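Local coordinates for protein trans-4-hydroxy-L-proline dehydratase (Clostridioides difficile 70-100-2010, PDB 6VXC) that catalyses the dehydration of trans-4-hydroxy-L-proline to (S)-1-pyrroline-5-carboxylate as a glycyl radical enzyme of anaerobic hydroxyproline degradation, at residues G289-F300 and M539-I547; T186-D194 and V267-T275. One frame throughout, in Å; residues are numbered along the deposited sequence.

Overall arrangement
Interaction 2 (186-194 with 267-275) closes before interaction 1 (289-300 with 539-547) opens, so the two follow one another along the chain. Their centres lie about 18 Å apart. Interaction 1 is entirely buried, its centre about 15 Å from the centre of the chain. The centre of interaction 2 is about 27 Å from it, and that contact is partly exposed. Helix 276-293 joins them: the loop of interaction 2 leads into it, and its C-terminal end belongs to interaction 1. The contacts also touch directly, Phe-192 packing on Leu-543, Thr-546 and Ile-547. In the interior a carboxylate binds backbone N-H groups within an apolar shell; nearer the surface backbone pairs with backbone, and a water takes part.

Interaction 1 of 2, residues G289-F300 and M539-I547; sequences GVTTELNIWDAF and MPCPLMSTI
The carboxylate of Glu-293 grips the first turn of helix 542-546 with both oxygens. OE2 accepts from Leu-543 N at 2.8 Å, on its syn side and 18° out of the carboxylate plane. OE1 accepts from Met-544 N at 3.1 Å through its syn lone pair. This fork fixes the rotation of the carboxylate. The side chain reaches so far because it is extended, with CG anti to the backbone N (chi1 171°). Cys-541, the N-cap residue, lays its CB against OE1.

Apolar groups flank the fork. The Met-544 chain bends at chi2 and chi3, which brings CE to 3.6 Å from Val-290 CB. CE also meets Ile-296 CD1 and Phe-300 CE1. Met-544 SD lies 4.8 Å from the Phe-300 ring centroid, an oblique Met-aromatic contact. Ile-547 CD1 comes to Phe-300 CZ from the opposite direction. Leu-543 CD2 presses on the backbone of Gly-289, 3.4 Å from its C. Leu-294 CD1 rests against Met-539 O and Cys-541 CB.

Farther out, Asp-557 accepts from Cys-541 N. Phe-192 and Met-231 cover Leu-543. The short helical segments 289-293 and 542-546 run roughly antiparallel, their axes at 149°. The arrangement is a helix N-terminus held by a buried acidic side chain, where the two N-H groups, and perhaps the helix end, would help stabilise a negative charge, within the helical PFL-like part of a glycyl radical enzyme.

Interaction 2 of 2, residues T186-D194 and V267-T275; sequences TIYKKGFLD and VVPAHKPET
Phe-192 and Leu-193 both place CG anti to the carbonyl carbon and beside the backbone N (chi1 -77° and -68°). They sit at successive positions of the helix, and from there Phe-192 goes to Pro-269 and Leu-193 to Ala-270 and His-271. Pro-269 O lies at the edge of the Phe-192 ring, in its plane, and Pro-269 CB is 3.7 Å from Phe-192 CD2. Leu-193 CD1 packs on Ala-270 CB. Leu-193 CD1 is also 3.7 Å from His-271 NE2.

The same two residues give their backbone N-H groups to the loop. Phe-192 N donates to Pro-269 O at 3.0 Å, almost straight at 171°. Leu-193 N donates to Ala-270 O, also at 3.0 Å, on a lone pair. These bonds join the first turn of helix 192-205 to carbonyls just after the cis peptide before Pro-269. Gly-191, at the N-cap, lies very close to the loop: its CA is 3.5 Å from His-271 C.

Gly-191 N itself turns back to Asp-194 OD2. That oxygen also accepts a hydrogen bond from a water, which in turn accepts one from Lys-272 N. The water thus bridges the carboxylate to the loop backbone. Lys-272 lays CD 3.5 Å from Lys-189 O. Farther along, Pro-273 CD sits against Ile-187 O, and its CG meets the edge of the Tyr-188 ring, which also stacks with His-308. Lys-189 and Lys-190 send their ammonium groups elsewhere, to Asp-185 and Asp-198.

Within the loop, Val-267 O accepts from both His-271 N and ND1, holding the bend together. The chemistry is therefore mainly backbone to backbone. Loop carbonyls engage the N-H groups that a first helical turn leaves without partners within the helix, while the water bridge and Lys-272 lie on the more exposed side.

Interaction 1 of 2, residues G289-F300 and M539-I547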
loop_
_atom_site.group_PDB
_atom_site.type_symbol
_atom_site.label_atom_id
_atom_site.label_comp_id
_atom_site.label_asym_id
_atom_site.label_seq_id
_atom_site.Cartn_x
_atom_site.Cartn_y
_atom_site.Cartn_z
ATOM N N GLY A 289 -16.845 4.767 -4.471
ATOM C CA GLY A 289 -16.700 5.942 -5.294
ATOM C C GLY A 289 -15.269 6.250 -5.688
ATOM O O GLY A 289 -14.971 6.357 -6.886
ATOM N N VAL A 290 -14.371 6.401 -4.708
ATOM C CA VAL A 290 -13.023 6.867 -5.054
ATOM C C VAL A 290 -12.242 5.790 -5.782
ATOM O O VAL A 290 -11.359 6.098 -6.596
ATOM C CB VAL A 290 -12.269 7.382 -3.817
ATOM C CG1 VAL A 290 -12.992 8.608 -3.234
ATOM C CG2 VAL A 290 -12.078 6.255 -2.761
ATOM N N THR A 291 -12.543 4.519 -5.533
ATOM C CA THR A 291 -11.812 3.467 -6.227
ATOM C C THR A 291 -12.412 3.120 -7.582
ATOM O O THR A 291 -11.815 2.334 -8.316
ATOM C CB THR A 291 -11.695 2.194 -5.362
ATOM O OG1 THR A 291 -12.990 1.653 -5.105
ATOM C CG2 THR A 291 -10.985 2.507 -4.044
ATOM N N THR A 292 -13.581 3.650 -7.927
ATOM C CA THR A 292 -14.027 3.568 -9.309
ATOM C C THR A 292 -13.834 4.869 -10.074
ATOM O O THR A 292 -13.828 4.839 -11.303
ATOM C CB THR A 292 -15.497 3.107 -9.406
ATOM O OG1 THR A 292 -16.347 3.961 -8.641
ATOM C CG2 THR A 292 -15.651 1.646 -8.971
ATOM N N GLU A 293 -13.669 5.998 -9.385
ATOM C CA GLU A 293 -13.200 7.221 -10.031
ATOM C C GLU A 293 -11.858 6.992 -10.730
ATOM O O GLU A 293 -11.684 7.354 -11.898
ATOM C CB GLU A 293 -13.095 8.342 -8.985
ATOM C CG GLU A 293 -12.420 9.617 -9.471
ATOM C CD GLU A 293 -12.500 10.804 -8.478
ATOM O OE1 GLU A 293 -12.047 10.678 -7.313
ATOM O OE2 GLU A 293 -13.007 11.883 -8.885
ATOM N N LEU A 294 -10.905 6.374 -10.032
ATOM C CA LEU A 294 -9.591 6.053 -10.570
ATOM C C LEU A 294 -9.098 4.772 -9.913
ATOM O O LEU A 294 -9.517 4.430 -8.810
ATOM C CB LEU A 294 -8.587 7.180 -10.315
ATOM C CG LEU A 294 -8.766 8.466 -11.123
ATOM C CD1 LEU A 294 -7.986 9.596 -10.469
ATOM C CD2 LEU A 294 -8.373 8.263 -12.589
ATOM N N ASN A 295 -8.163 4.091 -10.581
ATOM C CA ASN A 295 -7.522 2.887 -10.030
ATOM C C ASN A 295 -6.386 3.307 -9.100
ATOM O O ASN A 295 -5.201 3.227 -9.437
ATOM C CB ASN A 295 -6.998 1.987 -11.142
ATOM C CG ASN A 295 -6.317 0.741 -10.596
ATOM O OD1 ASN A 295 -6.427 0.437 -9.406
ATOM N ND2 ASN A 295 -5.651 -0.015 -11.471
ATOM N N ILE A 296 -6.751 3.737 -7.883
ATOM C CA ILE A 296 -5.788 4.347 -6.964
ATOM C C ILE A 296 -5.025 3.276 -6.185
ATOM O O ILE A 296 -5.578 2.242 -5.820
ATOM C CB ILE A 296 -6.492 5.339 -6.013
ATOM C CG1 ILE A 296 -7.743 4.696 -5.395
ATOM C CG2 ILE A 296 -6.812 6.632 -6.741
ATOM C CD1 ILE A 296 -8.478 5.578 -4.422
ATOM N N TRP A 297 -3.732 3.520 -5.970
ATOM C CA TRP A 297 -2.914 2.653 -5.132
ATOM C C TRP A 297 -3.525 2.505 -3.744
ATOM O O TRP A 297 -3.967 3.482 -3.142
ATOM C CB TRP A 297 -1.491 3.210 -5.017
ATOM C CG TRP A 297 -0.598 2.818 -6.163
ATOM C CD1 TRP A 297 -0.196 3.605 -7.206
ATOM C CD2 TRP A 297 -0.006 1.532 -6.375
ATOM N NE1 TRP A 297 0.617 2.880 -8.054
ATOM C CE2 TRP A 297 0.744 1.606 -7.566
ATOM C CE3 TRP A 297 -0.041 0.321 -5.670
ATOM C CZ2 TRP A 297 1.454 0.519 -8.064
ATOM C CZ3 TRP A 297 0.671 -0.760 -6.169
ATOM C CH2 TRP A 297 1.403 -0.651 -7.356
ATOM N N ASP A 298 -3.537 1.272 -3.235
ATOM C CA ASP A 298 -3.985 0.974 -1.867
ATOM C C ASP A 298 -5.462 1.288 -1.650
ATOM O O ASP A 298 -5.876 1.616 -0.532
ATOM C CB ASP A 298 -3.138 1.717 -0.836
ATOM C CG ASP A 298 -1.671 1.295 -0.867
ATOM O OD1 ASP A 298 -1.341 0.317 -1.569
ATOM O OD2 ASP A 298 -0.862 1.936 -0.186
ATOM N N ALA A 299 -6.265 1.140 -2.708
ATOM C CA ALA A 299 -7.718 1.287 -2.637
ATOM C C ALA A 299 -8.136 2.494 -1.802
ATOM O O ALA A 299 -7.822 3.632 -2.147
ATOM C CB ALA A 299 -8.334 -0.000 -2.084
ATOM N N PHE A 300 -8.866 2.255 -0.716
ATOM C CA PHE A 300 -9.232 3.295 0.239
ATOM C C PHE A 300 -9.339 2.634 1.606
ATOM O O PHE A 300 -9.381 1.407 1.710
ATOM C CB PHE A 300 -10.555 4.002 -0.163
ATOM C CG PHE A 300 -10.696 5.405 0.385
ATOM C CD1 PHE A 300 -9.635 6.291 0.358
ATOM C CD2 PHE A 300 -11.898 5.847 0.894
ATOM C CE1 PHE A 300 -9.764 7.582 0.838
ATOM C CE2 PHE A 300 -12.037 7.140 1.383
ATOM C CZ PHE A 300 -10.979 8.011 1.350
ATOM N N MET A 539 -5.401 13.152 -14.695
ATOM C CA MET A 539 -6.079 12.321 -13.701
ATOM C C MET A 539 -6.638 13.139 -12.544
ATOM O O MET A 539 -6.492 12.725 -11.388
ATOM C CB MET A 539 -5.131 11.280 -13.110
ATOM C CG MET A 539 -4.643 10.199 -14.028
ATOM S SD MET A 539 -3.572 9.124 -13.038
ATOM C CE MET A 539 -2.441 8.514 -14.278
ATOM N N PRO A 540 -7.252 14.296 -12.779
ATOM C CA PRO A 540 -7.861 15.003 -11.655
ATOM C C PRO A 540 -8.922 14.113 -11.038
ATOM O O PRO A 540 -9.514 13.268 -11.702
ATOM C CB PRO A 540 -8.464 16.258 -12.296
ATOM C CG PRO A 540 -8.706 15.876 -13.709
ATOM C CD PRO A 540 -7.587 14.928 -14.068
ATOM N N CYS A 541 -9.109 14.249 -9.739
ATOM C CA CYS A 541 -10.036 13.389 -9.007
ATOM C C CYS A 541 -10.985 14.262 -8.204
ATOM O O CYS A 541 -10.821 14.418 -6.991
ATOM C CB CYS A 541 -9.273 12.386 -8.131
ATOM S SG CYS A 541 -7.910 13.117 -7.166
ATOM N N PRO A 542 -12.003 14.842 -8.852
ATOM C CA PRO A 542 -12.929 15.722 -8.116
ATOM C C PRO A 542 -13.629 15.030 -6.959
ATOM O O PRO A 542 -13.870 15.679 -5.934
ATOM C CB PRO A 542 -13.948 16.169 -9.177
ATOM C CG PRO A 542 -13.423 15.700 -10.481
ATOM C CD PRO A 542 -12.392 14.640 -10.251
ATOM N N LEU A 543 -13.965 13.746 -7.064
ATOM C CA LEU A 543 -14.621 13.115 -5.920
ATOM C C LEU A 543 -13.680 13.078 -4.719
ATOM O O LEU A 543 -14.015 13.584 -3.647
ATOM C CB LEU A 543 -15.128 11.710 -6.265
ATOM C CG LEU A 543 -15.764 10.949 -5.087
ATOM C CD1 LEU A 543 -16.975 11.725 -4.538
ATOM C CD2 LEU A 543 -16.194 9.515 -5.473
ATOM N N MET A 544 -12.465 12.556 -4.893
ATOM C CA MET A 544 -11.541 12.536 -3.758
ATOM C C MET A 544 -11.332 13.937 -3.185
ATOM O O MET A 544 -11.244 14.109 -1.963
ATOM C CB MET A 544 -10.202 11.913 -4.158
ATOM C CG MET A 544 -9.188 11.839 -3.007
ATOM S SD MET A 544 -9.633 10.575 -1.782
ATOM C CE MET A 544 -9.297 9.109 -2.749
ATOM N N SER A 545 -11.274 14.954 -4.050
ATOM C CA SER A 545 -11.028 16.307 -3.572
ATOM C C SER A 545 -12.108 16.782 -2.605
ATOM O O SER A 545 -11.820 17.585 -1.714
ATOM C CB SER A 545 -10.901 17.271 -4.753
ATOM O OG SER A 545 -9.832 16.891 -5.605
ATOM N N THR A 546 -13.354 16.322 -2.764
ATOM C CA THR A 546 -14.428 16.826 -1.910
ATOM C C THR A 546 -14.239 16.451 -0.447
ATOM O O THR A 546 -14.784 17.132 0.423
ATOM C CB THR A 546 -15.799 16.315 -2.372
ATOM O OG1 THR A 546 -15.851 14.885 -2.234
ATOM C CG2 THR A 546 -16.104 16.732 -3.840
ATOM N N ILE A 547 -13.467 15.408 -0.143
ATOM C CA ILE A 547 -13.374 14.917 1.223
ATOM C C ILE A 547 -11.968 15.049 1.806
ATOM O O ILE A 547 -11.693 14.479 2.851
ATOM C CB ILE A 547 -13.861 13.458 1.324
ATOM C CG1 ILE A 547 -13.026 12.577 0.402
ATOM C CG2 ILE A 547 -15.369 13.369 1.048
ATOM C CD1 ILE A 547 -13.243 11.091 0.600
#

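Interaction 2 of 2, residues T186-D194 and V267-T275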
loop_
_atom_site.group_PDB
_atom_site.type_symbol
_atom_site.label_atom_id
_atom_site.label_comp_id
_atom_site.label_asym_id
_atom_site.label_seq_id
_atom_site.Cartn_x
_atom_site.Cartn_y
_atom_site.Cartn_z
ATOM N N THR A 186 -14.439 13.882 7.582
ATOM C CA THR A 186 -15.420 14.757 6.949
ATOM C C THR A 186 -16.732 14.030 6.659
ATOM O O THR A 186 -17.811 14.559 6.934
ATOM C CB THR A 186 -14.830 15.349 5.671
ATOM O OG1 THR A 186 -13.713 16.162 6.023
ATOM C CG2 THR A 186 -15.878 16.211 4.969
ATOM N N ILE A 187 -16.665 12.806 6.134
ATOM C CA ILE A 187 -17.879 12.090 5.750
ATOM C C ILE A 187 -18.754 11.675 6.931
ATOM O O ILE A 187 -19.876 11.221 6.709
ATOM C CB ILE A 187 -17.544 10.834 4.920
ATOM C CG1 ILE A 187 -16.689 9.849 5.734
ATOM C CG2 ILE A 187 -16.815 11.235 3.674
ATOM C CD1 ILE A 187 -16.581 8.430 5.117
ATOM N N TYR A 188 -18.277 11.782 8.170
ATOM C CA TYR A 188 -19.135 11.508 9.317
ATOM C C TYR A 188 -19.804 12.764 9.858
ATOM O O TYR A 188 -20.752 12.652 10.643
ATOM C CB TYR A 188 -18.337 10.812 10.440
ATOM C CG TYR A 188 -17.494 9.689 9.892
ATOM C CD1 TYR A 188 -18.082 8.530 9.400
ATOM C CD2 TYR A 188 -16.112 9.808 9.823
ATOM C CE1 TYR A 188 -17.331 7.525 8.867
ATOM C CE2 TYR A 188 -15.344 8.805 9.287
ATOM C CZ TYR A 188 -15.956 7.666 8.810
ATOM O OH TYR A 188 -15.217 6.658 8.271
ATOM N N LYS A 189 -19.357 13.944 9.429
ATOM C CA LYS A 189 -19.927 15.206 9.856
ATOM C C LYS A 189 -20.729 15.903 8.764
ATOM O O LYS A 189 -21.525 16.790 9.080
ATOM C CB LYS A 189 -18.816 16.156 10.354
ATOM C CG LYS A 189 -18.009 15.590 11.504
ATOM C CD LYS A 189 -16.846 16.481 11.946
ATOM C CE LYS A 189 -15.827 16.706 10.848
ATOM N NZ LYS A 189 -14.583 17.357 11.384
ATOM N N LYS A 190 -20.562 15.505 7.504
ATOM C CA LYS A 190 -21.240 16.127 6.373
ATOM C C LYS A 190 -21.638 15.053 5.378
ATOM O O LYS A 190 -20.934 14.056 5.215
ATOM C CB LYS A 190 -20.361 17.174 5.659
ATOM C CG LYS A 190 -20.097 18.414 6.483
ATOM C CD LYS A 190 -19.193 19.410 5.761
ATOM C CE LYS A 190 -19.210 20.762 6.469
ATOM N NZ LYS A 190 -18.159 21.668 5.971
ATOM N N GLY A 191 -22.784 15.261 4.726
ATOM C CA GLY A 191 -23.130 14.511 3.540
ATOM C C GLY A 191 -22.657 15.251 2.304
ATOM O O GLY A 191 -22.101 16.339 2.386
ATOM N N PHE A 192 -22.872 14.633 1.141
ATOM C CA PHE A 192 -22.425 15.262 -0.093
ATOM C C PHE A 192 -23.316 16.416 -0.537
ATOM O O PHE A 192 -22.855 17.272 -1.304
ATOM C CB PHE A 192 -22.281 14.206 -1.187
ATOM C CG PHE A 192 -21.036 13.389 -1.021
ATOM C CD1 PHE A 192 -19.828 13.831 -1.543
ATOM C CD2 PHE A 192 -21.054 12.210 -0.284
ATOM C CE1 PHE A 192 -18.653 13.092 -1.354
ATOM C CE2 PHE A 192 -19.884 11.467 -0.095
ATOM C CZ PHE A 192 -18.688 11.906 -0.627
ATOM N N LEU A 193 -24.560 16.484 -0.052
ATOM C CA LEU A 193 -25.344 17.695 -0.247
ATOM C C LEU A 193 -24.753 18.855 0.538
ATOM O O LEU A 193 -24.752 19.990 0.054
ATOM C CB LEU A 193 -26.800 17.472 0.156
ATOM C CG LEU A 193 -27.576 16.520 -0.726
ATOM C CD1 LEU A 193 -28.926 16.258 -0.096
ATOM C CD2 LEU A 193 -27.724 17.105 -2.133
ATOM N N ASP A 194 -24.252 18.588 1.752
ATOM C CA ASP A 194 -23.566 19.626 2.527
ATOM C C ASP A 194 -22.309 20.113 1.814
ATOM O O ASP A 194 -22.027 21.317 1.766
ATOM C CB ASP A 194 -23.172 19.105 3.907
ATOM C CG ASP A 194 -24.355 18.768 4.784
ATOM O OD1 ASP A 194 -25.369 19.502 4.749
ATOM O OD2 ASP A 194 -24.249 17.762 5.524
ATOM N N VAL A 267 -30.536 8.111 3.586
ATOM C CA VAL A 267 -29.770 9.099 4.332
ATOM C C VAL A 267 -28.421 9.324 3.662
ATOM O O VAL A 267 -28.085 10.454 3.303
ATOM C CB VAL A 267 -29.584 8.679 5.798
ATOM C CG1 VAL A 267 -28.788 9.737 6.551
ATOM C CG2 VAL A 267 -30.934 8.418 6.466
ATOM N N VAL A 268 -27.640 8.259 3.505
ATOM C CA VAL A 268 -26.282 8.374 2.991
ATOM C C VAL A 268 -26.199 7.831 1.570
ATOM O O VAL A 268 -26.875 6.870 1.226
ATOM C CB VAL A 268 -25.285 7.654 3.938
ATOM C CG1 VAL A 268 -25.377 8.238 5.339
ATOM C CG2 VAL A 268 -25.514 6.124 3.946
ATOM N N PRO A 269 -25.322 8.415 0.744
ATOM C CA PRO A 269 -24.356 9.470 1.091
ATOM C C PRO A 269 -24.825 10.918 0.965
ATOM O O PRO A 269 -24.029 11.819 1.214
ATOM C CB PRO A 269 -23.205 9.209 0.114
ATOM C CG PRO A 269 -23.769 8.409 -1.007
ATOM C CD PRO A 269 -25.142 7.916 -0.631
ATOM N N ALA A 270 -26.098 11.136 0.630
ATOM C CA ALA A 270 -26.591 12.496 0.421
ATOM C C ALA A 270 -26.490 13.328 1.691
ATOM O O ALA A 270 -26.131 14.510 1.635
ATOM C CB ALA A 270 -28.033 12.466 -0.091
ATOM N N HIS A 271 -26.795 12.728 2.843
ATOM C CA HIS A 271 -26.782 13.411 4.130
ATOM C C HIS A 271 -25.750 12.778 5.057
ATOM O O HIS A 271 -25.332 11.638 4.860
ATOM C CB HIS A 271 -28.153 13.356 4.806
ATOM C CG HIS A 271 -29.271 13.837 3.941
ATOM N ND1 HIS A 271 -30.034 12.987 3.173
ATOM C CD2 HIS A 271 -29.735 15.083 3.696
ATOM C CE1 HIS A 271 -30.943 13.686 2.515
ATOM N NE2 HIS A 271 -30.780 14.961 2.810
ATOM N N LYS A 272 -25.366 13.520 6.087
ATOM C CA LYS A 272 -24.410 12.994 7.045
ATOM C C LYS A 272 -25.011 11.777 7.748
ATOM O O LYS A 272 -26.228 11.693 7.939
ATOM C CB LYS A 272 -24.007 14.048 8.079
ATOM C CG LYS A 272 -25.013 14.336 9.188
ATOM C CD LYS A 272 -24.388 15.206 10.288
ATOM C CE LYS A 272 -25.421 15.730 11.292
ATOM N NZ LYS A 272 -26.199 16.891 10.778
ATOM N N PRO A 273 -24.186 10.794 8.097
ATOM C CA PRO A 273 -24.709 9.614 8.800
ATOM C C PRO A 273 -25.221 9.990 10.183
ATOM O O PRO A 273 -24.654 10.843 10.861
ATOM C CB PRO A 273 -23.492 8.680 8.881
ATOM C CG PRO A 273 -22.324 9.604 8.835
ATOM C CD PRO A 273 -22.726 10.731 7.907
ATOM N N GLU A 274 -26.326 9.360 10.583
ATOM C CA GLU A 274 -26.904 9.578 11.903
ATOM C C GLU A 274 -26.702 8.401 12.852
ATOM O O GLU A 274 -26.800 8.587 14.064
ATOM C CB GLU A 274 -28.411 9.849 11.783
ATOM C CG GLU A 274 -28.766 11.048 10.915
ATOM C CD GLU A 274 -28.380 12.375 11.541
ATOM O OE1 GLU A 274 -28.114 12.403 12.763
ATOM O OE2 GLU A 274 -28.325 13.391 10.811
ATOM N N THR A 275 -26.430 7.210 12.331
ATOM C CA THR A 275 -26.279 6.004 13.130
ATOM C C THR A 275 -24.978 5.296 12.755
ATOM O O THR A 275 -24.389 5.549 11.704
ATOM C CB THR A 275 -27.461 5.053 12.923
ATOM O OG1 THR A 275 -27.390 4.504 11.605
ATOM C CG2 THR A 275 -28.820 5.802 13.087
HETATM O O HOH W 1 -26.368 16.313 6.206
#